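Local structure of protein ElaA (Escherichia coli, 5Z6N) at residues Q5-H8 with H9-S13. The protein probably acts as an N-acetyltransferase of the GNAT superfamily, transferring the acetyl group of acetyl coenzyme A to an amino group. Numbering follows the deposited sequence.
Sequences QDLH and HSELS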
loop_
_atom_site.group_PDB
_atom_site.type_symbol
_atom_site.label_atom_id
_atom_site.label_comp_id
_atom_site.label_asym_id
_atom_site.label_seq_id
_atom_site.Cartn_x
_atom_site.Cartn_y
_atom_site.Cartn_z
ATOM N N GLN B 5 -18.162 -6.367 5.478
ATOM C CA GLN B 5 -18.371 -4.943 5.691
ATOM C C GLN B 5 -18.406 -4.246 4.341
ATOM O O GLN B 5 -17.509 -4.439 3.516
ATOM C CB GLN B 5 -17.272 -4.346 6.579
ATOM C CG GLN B 5 -17.026 -5.111 7.868
ATOM C CD GLN B 5 -16.098 -4.367 8.808
ATOM O OE1 GLN B 5 -15.037 -3.908 8.406
ATOM N NE2 GLN B 5 -16.497 -4.242 10.066
ATOM N N ASP B 6 -19.454 -3.458 4.114
ATOM C CA ASP B 6 -19.652 -2.704 2.880
ATOM C C ASP B 6 -19.393 -1.243 3.234
ATOM O O ASP B 6 -20.295 -0.500 3.613
ATOM C CB ASP B 6 -21.080 -2.949 2.311
ATOM C CG ASP B 6 -21.439 -1.997 1.180
ATOM O OD1 ASP B 6 -20.525 -1.385 0.590
ATOM O OD2 ASP B 6 -22.640 -1.897 0.849
ATOM N N LEU B 7 -18.139 -0.834 3.095
ATOM C CA LEU B 7 -17.678 0.446 3.614
ATOM C C LEU B 7 -17.588 1.466 2.489
ATOM O O LEU B 7 -16.862 1.253 1.513
ATOM C CB LEU B 7 -16.314 0.286 4.282
ATOM C CG LEU B 7 -16.202 -0.704 5.445
ATOM C CD1 LEU B 7 -15.000 -0.380 6.286
ATOM C CD2 LEU B 7 -17.456 -0.724 6.308
ATOM N N HIS B 8 -18.323 2.568 2.627
ATOM C CA HIS B 8 -17.942 3.768 1.903
ATOM C C HIS B 8 -16.569 4.198 2.399
ATOM O O HIS B 8 -16.203 3.957 3.553
ATOM C CB HIS B 8 -18.968 4.886 2.103
ATOM C CG HIS B 8 -18.685 6.113 1.291
ATOM N ND1 HIS B 8 -19.281 6.346 0.071
ATOM C CD2 HIS B 8 -17.864 7.168 1.514
ATOM C CE1 HIS B 8 -18.842 7.489 -0.423
ATOM N NE2 HIS B 8 -17.980 8.009 0.433
ATOM N N HIS B 9 -15.788 4.816 1.516
ATOM C CA HIS B 9 -14.399 5.100 1.858
ATOM C C HIS B 9 -14.275 6.030 3.060
ATOM O O HIS B 9 -13.234 6.025 3.728
ATOM C CB HIS B 9 -13.670 5.697 0.653
ATOM C CG HIS B 9 -14.101 7.088 0.311
ATOM N ND1 HIS B 9 -13.486 8.202 0.837
ATOM C CD2 HIS B 9 -15.078 7.546 -0.504
ATOM C CE1 HIS B 9 -14.066 9.288 0.362
ATOM N NE2 HIS B 9 -15.035 8.919 -0.456
ATOM N N SER B 10 -15.313 6.817 3.357
ATOM C CA SER B 10 -15.265 7.716 4.505
ATOM C C SER B 10 -15.346 6.969 5.830
ATOM O O SER B 10 -14.890 7.493 6.852
ATOM C CB SER B 10 -16.396 8.742 4.418
ATOM O OG SER B 10 -17.662 8.140 4.634
ATOM N N GLU B 11 -15.909 5.763 5.834
ATOM C CA GLU B 11 -16.046 4.972 7.050
ATOM C C GLU B 11 -14.789 4.182 7.390
ATOM O O GLU B 11 -14.695 3.647 8.500
ATOM C CB GLU B 11 -17.220 4.001 6.910
ATOM C CG GLU B 11 -18.552 4.656 6.569
ATOM C CD GLU B 11 -19.562 3.664 6.026
ATOM O OE1 GLU B 11 -19.625 2.537 6.554
ATOM O OE2 GLU B 11 -20.290 4.016 5.078
ATOM N N LEU B 12 -13.842 4.082 6.457
ATOM C CA LEU B 12 -12.613 3.331 6.684
ATOM C C LEU B 12 -11.828 3.942 7.835
ATOM O O LEU B 12 -11.499 5.133 7.806
ATOM C CB LEU B 12 -11.755 3.326 5.421
ATOM C CG LEU B 12 -12.166 2.535 4.181
ATOM C CD1 LEU B 12 -11.222 2.892 3.050
ATOM C CD2 LEU B 12 -12.149 1.032 4.439
ATOM N N SER B 13 -11.526 3.134 8.847
ATOM C CA SER B 13 -10.587 3.570 9.867
ATOM C C SER B 13 -9.162 3.357 9.365
ATOM O O SER B 13 -8.930 2.827 8.274
ATOM C CB SER B 13 -10.821 2.827 11.181
ATOM O OG SER B 13 -9.842 1.818 11.374
#
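His-8 and Glu-11 hold each other across a tight turn: the amide N of Glu-11 donates to the carbonyl O of His-8 at 2.9 Å, closing the turn from His-8 to Glu-11. Glu-11 also reaches back along the strand, its chain extended beyond CG, and OE2 takes a weak hydrogen bond from the backbone N of His-8 at 3.5 Å. A glutamate suits this place because its chain is long enough to return to the backbone three residues earlier. The imidazole of His-8 has CG anti to the backbone N (chi1 -175°) and therefore beside the carbonyl carbon, which brings the CD2 edge of the ring to the amide N of Ser-10. A flat imidazole suits this position, since it can lie along the turn with that edge at Ser-10 and still keep side by side with the ring of His-9; the planes are inclined at 34° and the centroids are 4.4 Å apart. Ser-10, small enough to sit beside a ring, brings OG to 3.3 Å from CD2 of His-8. With an alanine at His-8, the ring of His-9 would probably lose its flat neighbour and a gap would open beside Ser-10 OG. On the buried side, Leu-7 CD1 meets Leu-12 CD2 at 3.7 Å, and these branched apolar chains fit where helix 14-31 packs on the sheet, Leu-12 also touching Leu-20. Farther out, His-9 is held by a hydrogen bond from NE2 to the carbonyl O of Gly-46, while Asp-6 forms a salt bridge with Arg-49 of the adjacent strand. Ser-13 ends the loop as the N-cap of helix 14-31, a role its short hydroxyl side chain suits. The arrangement is a type I beta turn of residues 8-11 followed by an N-capped helix, joining strand 3-8, at one edge of the sheet, to the first helix of the mixed alpha/beta GNAT fold.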